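PDB 6I9A: Lys-gingipain W83 from Porphyromonas gingivalis, which hydrolyses proteins such as haemoglobin, collagen and immunoglobulins after lysine as a secreted cysteine endopeptidase of family C25, and may act as a virulence factor in periodontal disease. Local coordinates for residues A[259-262]-A[263-267]; A[227-230]-A[231-234]; A[128-131]-A[132-136]; A[235-238]-A[239-243]. One frame throughout, in Å; residues are numbered along the deposited sequence.

Contact 1: A[259-262]-A[263-267]; sequences PCFG and EVITR. With CA (calcium ion), chain H.
E263 folds back along the first turn of helix 261-267 and reaches C260, the N-cap residue, so that the two make a capping box. Its CG stands beside the backbone N (chi1 -76°) and the chain runs on extended, which brings OE1 to C260 N at 3.0 Å. The N-H points almost straight at this oxygen and uses its anti lone pair, leaving the carboxylate to grip a calcium ion with both oxygens, OE1 at 2.6 Å and OE2 at 2.5 Å. In the return direction C260 SG receives E263 N, a weak bond at 3.6 Å, as expected of sulfur. The backbone bond from V264 N to C260 O closes the turn.

R267 lies one turn beyond E263 and stretches back beside it, one guanidinium face resting over E263 CB. NH2 is 3.5 Å from E263 OE2, but the oxygen lies well out of the guanidinium plane, so charge alone acts there. NH2 bonds D85 and S122, and the S122 hydroxyl also bonds E263 OE2. P259 crosses R267 at about a right angle, its CG near NH1, while P259 CB packs on V264 CG2. On another side of the helix F261 slants across I265, with CE1 3.9 Å from CD1.

D85 and the carbonyl of F254 complete the protein ligands of the calcium, and waters fill other places. One glutamate thus caps a helix and binds a metal at once. The nearby calcium and arginine would be expected to keep its carboxylate ionised, and to couple calcium binding to the start of this helix.

Contact 2: A[227-230]-A[231-234]; sequences LTTS and QLKA
The backbone bond from L232 N to T228 O, 2.9 Å long, closes the first turn of helix 229-232, of which T228 is the N-cap. The side chain of T228 adds a second bond: OG1 accepts from Q231 N at 3.1 Å. The hydroxyl can do so because it lies between the backbone N and the carbonyl carbon (chi1 68°), facing the N-H groups of the first turn. In one of its two conformers Q231 answers, its OE1 taking T228 N at 2.9 Å with the donor only slightly tilted from the carbonyl plane, which completes a capping box. Threonine suits such a cap, and glutamine supplies an uncharged acceptor with enough length to reach back round the turn.

Beneath the cap the apolar side chains meet. L227 crosses L232 at about a right angle, their CD2 methyls 3.8 Å apart, and L227 CD1 rests on the aliphatic CB of that same Q231 conformer. On the solvent side a water bonds T229 OG1 at 3.0 Å from its oxygen; S230 OG joins it in one of two conformers, and NZ of the extended K233 adds a weaker link.

The short helix follows directly on strand 226-228, an edge of a small three-stranded antiparallel sheet. Its buried side faces helix 261-267: L232 packs against F261, V264 and I265, and T229 against V264, while L227 turns to Y201.

Contact 3: A[128-131]-A[132-136]; sequences ELTN and IIDKV
The shortest polar bond between 128-131 and 132-136 is that from D134 N to T130 O, at 2.8 Å, followed by I133 N to L129 O at 2.9 Å. Both are regular i to i+4 bonds of helix 126-141, and the latter is almost straight, with an N-H...O angle of 171°. I132 N to E128 O is longer, and K135 N to N131 O, at 3.4 Å, is weak. Over that last carbonyl the lysine bends: K135 is kinked at chi3 (-78°), which lays CE 3.4 Å from N131 O and sends NZ off the helix, where the main-chain oxygens of T266, V268, K271 and A273 surround it and share its three N-H groups.

T130 and D134 run side by side on a partly exposed side of the helix, pointing the same way, with CG2 of the threonine 3.5 Å from OD2. The methyl, and not the hydroxyl, faces the carboxylate, because OG1 is turned back to the carbonyl of P126.

On the buried side L129 crosses I133 at a slant, its branch point CG 3.7 Å from the terminal CD1. These branched aliphatic chains pack on helix 25-37, L129 against A27 and L28 and I133 against W31, while I132 joins L129 on M121 of strand 117-121.

The helix is therefore two-sided. One side is hydrocarbon, and another carries amide and ammonium groups that satisfy main-chain carbonyls at the end of helix 261-267 and along the loop into strand 273-279, N131 ND2 taking that of R267. Since K135 is buried, its several carbonyl partners would be expected to stabilise the charged ammonium.

Contact 4: A[235-238]-A[239-243]; sequences LTNK and DKYFL
D239 follows K238 at the bend of a type II turn from N237 to K240, and its left-handed backbone is the conformation such a turn needs at its third position. Aspartate suits the place, being with glycine and asparagine among the residues that most readily take up this conformation. D239 N is bonded to Y241 OH at 2.9 Å, so the phenol oxygen holds the turn's third residue.

K240 closes the turn, its N 3.0 Å from N237 O with the donor well above the carbonyl plane. Its carbonyl in turn receives N237 ND2 at 2.9 Å, nearly straight at 169° and in the plane of the asparagine amide. N237 is itself the centre of an inverse gamma turn, and its chi1 of 58° tucks the amide back over its own main chain, toward K240 O. The long K240 chain bends at chi3 to bring NZ to T206 O and to a water that accepts from NZ and lies within reach of T236 O.

The Y241 ring lies against the turn, with CE1 3.5 Å from N237 O and the carbon of the D239 carbonyl over one face, near the rim. F242 crosses the N237 side chain at about a right angle, though ring and amide planes differ by just 18°; CE2 comes 3.5 Å from ND2. L235 CD1 arrives at the edge of the same ring, a looser apolar touch.

The turn links helix 229-232 to strand 242-247 in the mixed sheet. F242 and L235 pack on L204 of helix 202-206, Y241 meets K135 and M138 of helix 126-141, and N237 OD1 takes G272 N ahead of strand 273-279.

All four contacts are local and lie in series within the C25 catalytic region, so none encloses another and none crosses. Contact 3 comes first, on helix 126-141, which follows strand 117-121 of the four-stranded parallel sheet. Far along the chain contact 2 starts a short helix as strand 226-228 ends, and contact 4 adjoins it, turning the chain into strand 242-247. Contact 1 then opens the helix between that strand and 273-279, a beta-alpha-beta unit. This last helix is the hub: it touches contact 2 through T229 CG2, contact 4 through F242 and contact 3 through K135, drawing helices 126-141 and 229-232 and strand 242-247 together beside a calcium site.

Contact 1: A[259-262]-A[263-267]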
# COMPACT_ATOMS: atom_id res chain seq x y z
N PRO A 259 -14.56 -6.85 -13.94
CA PRO A 259 -13.65 -6.26 -12.94
C PRO A 259 -13.68 -7.11 -11.66
O PRO A 259 -14.75 -7.54 -11.16
CB PRO A 259 -14.25 -4.86 -12.69
CG PRO A 259 -14.90 -4.55 -14.05
CD PRO A 259 -15.54 -5.85 -14.40
N CYS A 260 -12.50 -7.41 -11.13
CA CYS A 260 -12.48 -8.24 -9.95
C CYS A 260 -12.84 -7.43 -8.70
O CYS A 260 -12.89 -6.19 -8.74
CB CYS A 260 -11.13 -8.94 -9.80
SG CYS A 260 -9.74 -7.81 -9.40
N PHE A 261 -13.06 -8.10 -7.57
CA PHE A 261 -13.41 -7.46 -6.33
C PHE A 261 -12.41 -6.34 -5.97
O PHE A 261 -12.82 -5.24 -5.57
CB PHE A 261 -13.44 -8.55 -5.24
CG PHE A 261 -13.82 -8.06 -3.88
CD1 PHE A 261 -12.86 -7.56 -3.00
CD2 PHE A 261 -15.14 -8.15 -3.44
CE1 PHE A 261 -13.20 -7.15 -1.71
CE2 PHE A 261 -15.49 -7.75 -2.15
CZ PHE A 261 -14.51 -7.28 -1.28
N GLY A 262 -11.10 -6.62 -6.10
CA GLY A 262 -10.11 -5.60 -5.73
C GLY A 262 -10.16 -4.37 -6.64
O GLY A 262 -9.86 -3.25 -6.20
N GLU A 263 -10.51 -4.58 -7.93
CA GLU A 263 -10.65 -3.46 -8.84
C GLU A 263 -11.90 -2.67 -8.47
O GLU A 263 -11.89 -1.45 -8.43
CB GLU A 263 -10.74 -3.97 -10.29
CG GLU A 263 -9.37 -4.39 -10.81
CD GLU A 263 -9.42 -5.02 -12.19
OE1 GLU A 263 -10.23 -5.96 -12.42
OE2 GLU A 263 -8.58 -4.64 -13.03
N VAL A 264 -13.03 -3.37 -8.22
CA VAL A 264 -14.26 -2.61 -7.90
C VAL A 264 -14.09 -1.83 -6.61
O VAL A 264 -14.52 -0.67 -6.54
CB VAL A 264 -15.46 -3.58 -7.84
CG1 VAL A 264 -16.73 -2.87 -7.37
CG2 VAL A 264 -15.71 -4.19 -9.22
N ILE A 265 -13.51 -2.43 -5.58
CA ILE A 265 -13.49 -1.77 -4.28
C ILE A 265 -12.63 -0.49 -4.33
O ILE A 265 -12.88 0.43 -3.53
CB ILE A 265 -13.04 -2.75 -3.16
CG1 ILE A 265 -13.61 -2.32 -1.81
CG2 ILE A 265 -11.49 -2.94 -3.13
CD1 ILE A 265 -13.40 -3.43 -0.73
N THR A 266 -11.65 -0.43 -5.26
CA THR A 266 -10.85 0.77 -5.40
C THR A 266 -11.46 1.72 -6.43
O THR A 266 -11.37 2.94 -6.24
CB THR A 266 -9.41 0.42 -5.73
OG1 THR A 266 -9.33 -0.49 -6.86
CG2 THR A 266 -8.71 -0.16 -4.55
N ARG A 267 -12.10 1.22 -7.50
CA ARG A 267 -12.68 2.10 -8.54
C ARG A 267 -13.94 2.84 -8.08
O ARG A 267 -14.24 3.87 -8.67
CB ARG A 267 -13.05 1.28 -9.78
CG ARG A 267 -11.86 0.73 -10.53
CD ARG A 267 -12.32 -0.22 -11.60
NE ARG A 267 -11.15 -0.66 -12.35
CZ ARG A 267 -11.20 -1.36 -13.48
NH1 ARG A 267 -12.38 -1.76 -13.97
NH2 ARG A 267 -10.08 -1.70 -14.10
CA CA H . -9.41 -6.01 -14.91
O HOH W 1 -9.07 -6.85 -17.16
O HOH W 2 -10.66 -8.07 -14.50
O HOH W 3 -11.64 -5.51 -15.52

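Contact 2: A[227-230]-A[231-234]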
# COMPACT_ATOMS: atom_id res chain seq x y z
N LEU A 227 -19.92 -10.56 0.50
CA LEU A 227 -19.83 -9.16 0.09
C LEU A 227 -19.47 -9.18 -1.37
O LEU A 227 -18.35 -9.54 -1.72
CB LEU A 227 -18.79 -8.41 0.90
CG LEU A 227 -18.62 -6.92 0.58
CD1 LEU A 227 -19.89 -6.11 0.90
CD2 LEU A 227 -17.41 -6.35 1.32
N THR A 228 -20.42 -8.83 -2.21
CA THR A 228 -20.19 -8.89 -3.66
C THR A 228 -19.76 -7.55 -4.25
O THR A 228 -19.99 -6.49 -3.65
CB THR A 228 -21.46 -9.34 -4.40
OG1 THR A 228 -22.41 -8.28 -4.25
CG2 THR A 228 -22.02 -10.66 -3.85
N THR A 229 -19.30 -7.58 -5.51
CA THR A 229 -18.99 -6.32 -6.24
C THR A 229 -20.25 -5.45 -6.36
O THR A 229 -20.17 -4.20 -6.26
CB THR A 229 -18.35 -6.62 -7.61
OG1 THR A 229 -19.13 -7.58 -8.34
CG2 THR A 229 -16.91 -7.10 -7.48
N SER A 230 -21.43 -6.05 -6.56
CA SER A 230 -22.65 -5.25 -6.63
C SER A 230 -22.90 -4.52 -5.30
O SER A 230 -23.28 -3.34 -5.28
CB SER A 230 -23.85 -6.12 -7.02
OG SER A 230 -23.69 -6.51 -8.38
N GLN A 231 -22.63 -5.17 -4.17
CA GLN A 231 -22.78 -4.55 -2.86
C GLN A 231 -21.71 -3.47 -2.62
O GLN A 231 -22.00 -2.43 -2.01
CB GLN A 231 -22.71 -5.63 -1.78
CG GLN A 231 -24.02 -6.44 -1.75
CD GLN A 231 -23.94 -7.66 -0.89
OE1 GLN A 231 -22.91 -8.30 -0.76
NE2 GLN A 231 -25.07 -8.06 -0.33
N LEU A 232 -20.50 -3.67 -3.17
CA LEU A 232 -19.48 -2.61 -3.05
C LEU A 232 -19.97 -1.32 -3.69
O LEU A 232 -19.68 -0.23 -3.18
CB LEU A 232 -18.18 -3.03 -3.73
CG LEU A 232 -17.47 -4.23 -3.11
CD1 LEU A 232 -16.20 -4.53 -3.91
CD2 LEU A 232 -17.11 -3.98 -1.61
N LYS A 233 -20.68 -1.43 -4.81
CA LYS A 233 -21.14 -0.24 -5.52
C LYS A 233 -22.20 0.54 -4.74
O LYS A 233 -22.47 1.71 -5.05
CB LYS A 233 -21.67 -0.66 -6.89
CG LYS A 233 -20.55 -1.17 -7.80
CD LYS A 233 -21.13 -1.84 -9.05
CE LYS A 233 -20.02 -2.53 -9.85
NZ LYS A 233 -20.56 -3.16 -11.10
N ALA A 234 -22.84 -0.11 -3.74
CA ALA A 234 -23.87 0.49 -2.91
C ALA A 234 -23.35 0.92 -1.54
O ALA A 234 -24.16 1.36 -0.73
CB ALA A 234 -25.01 -0.52 -2.74
O HOH W 4 -21.26 -6.14 -9.82

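Contact 3: A[128-131]-A[132-136]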
# COMPACT_ATOMS: atom_id res chain seq x y z
N GLU A 128 -12.72 6.55 -13.57
CA GLU A 128 -12.43 5.59 -12.50
C GLU A 128 -11.08 5.86 -11.87
O GLU A 128 -10.92 5.70 -10.67
CB GLU A 128 -12.46 4.14 -13.00
CG GLU A 128 -13.88 3.67 -13.23
CD GLU A 128 -13.96 2.29 -13.77
OE1 GLU A 128 -12.92 1.73 -14.18
OE2 GLU A 128 -15.09 1.74 -13.77
N LEU A 129 -10.09 6.27 -12.67
CA LEU A 129 -8.80 6.62 -12.07
C LEU A 129 -8.95 7.83 -11.13
O LEU A 129 -8.42 7.82 -10.02
CB LEU A 129 -7.73 6.89 -13.15
CG LEU A 129 -6.37 7.24 -12.58
CD1 LEU A 129 -5.77 6.11 -11.73
CD2 LEU A 129 -5.41 7.61 -13.69
N THR A 130 -9.72 8.85 -11.57
CA THR A 130 -9.99 9.97 -10.69
C THR A 130 -10.66 9.52 -9.40
O THR A 130 -10.36 10.06 -8.33
CB THR A 130 -10.83 10.98 -11.44
OG1 THR A 130 -10.01 11.49 -12.51
CG2 THR A 130 -11.32 12.13 -10.54
N ASN A 131 -11.57 8.53 -9.49
CA ASN A 131 -12.23 8.05 -8.27
C ASN A 131 -11.20 7.56 -7.27
O ASN A 131 -11.29 7.80 -6.06
CB ASN A 131 -13.16 6.92 -8.59
CG ASN A 131 -14.37 7.34 -9.36
OD1 ASN A 131 -14.68 8.54 -9.46
ND2 ASN A 131 -15.10 6.39 -9.93
N ILE A 132 -10.22 6.77 -7.76
CA ILE A 132 -9.19 6.23 -6.85
C ILE A 132 -8.39 7.37 -6.27
O ILE A 132 -8.13 7.44 -5.06
CB ILE A 132 -8.25 5.27 -7.60
CG1 ILE A 132 -9.02 4.11 -8.25
CG2 ILE A 132 -7.15 4.75 -6.63
CD1 ILE A 132 -8.15 3.22 -9.15
N ILE A 133 -7.92 8.27 -7.18
CA ILE A 133 -7.05 9.38 -6.73
C ILE A 133 -7.73 10.25 -5.70
O ILE A 133 -7.10 10.68 -4.73
CB ILE A 133 -6.64 10.20 -7.98
CG1 ILE A 133 -5.72 9.35 -8.84
CG2 ILE A 133 -5.99 11.55 -7.57
CD1 ILE A 133 -5.48 9.95 -10.24
N ASP A 134 -9.04 10.56 -5.90
CA ASP A 134 -9.70 11.46 -4.93
C ASP A 134 -9.72 10.85 -3.53
O ASP A 134 -9.60 11.55 -2.51
CB ASP A 134 -11.11 11.75 -5.40
CG ASP A 134 -11.16 12.66 -6.61
OD1 ASP A 134 -10.14 13.36 -6.91
OD2 ASP A 134 -12.23 12.72 -7.25
N LYS A 135 -9.87 9.52 -3.44
CA LYS A 135 -9.85 8.87 -2.12
C LYS A 135 -8.47 8.92 -1.51
O LYS A 135 -8.28 9.17 -0.32
CB LYS A 135 -10.34 7.42 -2.23
CG LYS A 135 -11.86 7.39 -2.58
CD LYS A 135 -12.42 5.96 -2.64
CE LYS A 135 -12.05 5.27 -3.91
NZ LYS A 135 -12.64 3.88 -3.97
N VAL A 136 -7.44 8.64 -2.34
CA VAL A 136 -6.04 8.72 -1.86
C VAL A 136 -5.71 10.11 -1.35
O VAL A 136 -5.14 10.25 -0.28
CB VAL A 136 -5.07 8.31 -2.98
CG1 VAL A 136 -3.64 8.61 -2.58
CG2 VAL A 136 -5.27 6.84 -3.33

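Contact 4: A[235-238]-A[239-243]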
# COMPACT_ATOMS: atom_id res chain seq x y z
N LEU A 235 -22.01 0.85 -1.26
CA LEU A 235 -21.47 1.38 -0.01
C LEU A 235 -21.76 2.89 0.12
O LEU A 235 -21.92 3.59 -0.90
CB LEU A 235 -19.96 1.14 0.05
CG LEU A 235 -19.56 -0.33 0.26
CD1 LEU A 235 -18.05 -0.45 0.04
CD2 LEU A 235 -19.88 -0.78 1.70
N THR A 236 -21.80 3.37 1.35
CA THR A 236 -22.16 4.77 1.59
C THR A 236 -21.08 5.49 2.38
O THR A 236 -21.35 6.58 2.93
CB THR A 236 -23.51 4.82 2.38
OG1 THR A 236 -23.27 4.27 3.66
CG2 THR A 236 -24.64 4.10 1.68
N ASN A 237 -19.83 4.97 2.43
CA ASN A 237 -18.78 5.53 3.28
C ASN A 237 -18.07 6.72 2.65
O ASN A 237 -16.84 6.77 2.55
CB ASN A 237 -17.75 4.44 3.65
CG ASN A 237 -17.07 3.76 2.49
OD1 ASN A 237 -17.72 3.29 1.55
ND2 ASN A 237 -15.74 3.74 2.52
N LYS A 238 -18.86 7.73 2.24
CA LYS A 238 -18.29 8.95 1.70
C LYS A 238 -17.36 9.53 2.74
O LYS A 238 -17.68 9.60 3.93
CB LYS A 238 -19.39 9.94 1.28
CG LYS A 238 -18.83 11.28 0.75
CD LYS A 238 -19.92 12.17 0.17
CE LYS A 238 -19.40 13.57 -0.07
NZ LYS A 238 -20.44 14.47 -0.61
N ASP A 239 -16.15 9.93 2.28
CA ASP A 239 -15.11 10.55 3.08
C ASP A 239 -14.53 9.63 4.15
O ASP A 239 -13.81 10.11 5.02
CB ASP A 239 -15.62 11.85 3.72
CG ASP A 239 -16.03 12.96 2.77
OD1 ASP A 239 -15.62 12.95 1.61
OD2 ASP A 239 -16.82 13.83 3.19
N LYS A 240 -14.77 8.31 4.06
CA LYS A 240 -14.29 7.38 5.10
C LYS A 240 -13.64 6.17 4.44
O LYS A 240 -14.14 5.03 4.52
CB LYS A 240 -15.48 6.98 5.99
CG LYS A 240 -15.98 8.18 6.84
CD LYS A 240 -17.19 7.78 7.70
CE LYS A 240 -18.41 7.47 6.89
NZ LYS A 240 -19.70 7.46 7.70
N TYR A 241 -12.51 6.43 3.76
CA TYR A 241 -11.91 5.41 2.91
C TYR A 241 -10.94 4.54 3.67
O TYR A 241 -10.16 4.97 4.50
CB TYR A 241 -11.22 6.08 1.69
CG TYR A 241 -12.19 7.05 1.04
CD1 TYR A 241 -13.46 6.64 0.64
CD2 TYR A 241 -11.87 8.40 0.94
CE1 TYR A 241 -14.40 7.55 0.17
CE2 TYR A 241 -12.80 9.33 0.44
CZ TYR A 241 -14.06 8.89 0.06
OH TYR A 241 -15.04 9.75 -0.41
N PHE A 242 -10.96 3.24 3.32
CA PHE A 242 -10.18 2.24 4.05
C PHE A 242 -9.14 1.52 3.18
O PHE A 242 -9.21 1.53 1.93
CB PHE A 242 -11.13 1.22 4.74
CG PHE A 242 -12.21 0.64 3.84
CD1 PHE A 242 -11.94 -0.39 2.92
CD2 PHE A 242 -13.53 1.07 3.96
CE1 PHE A 242 -12.94 -0.89 2.10
CE2 PHE A 242 -14.53 0.55 3.17
CZ PHE A 242 -14.25 -0.43 2.27
N LEU A 243 -8.23 0.84 3.88
CA LEU A 243 -7.43 -0.23 3.28
C LEU A 243 -8.19 -1.53 3.54
O LEU A 243 -8.63 -1.76 4.68
CB LEU A 243 -6.08 -0.29 4.00
CG LEU A 243 -5.24 -1.55 3.72
CD1 LEU A 243 -4.86 -1.69 2.24
CD2 LEU A 243 -3.97 -1.54 4.55
O HOH W 5 -21.77 6.72 5.81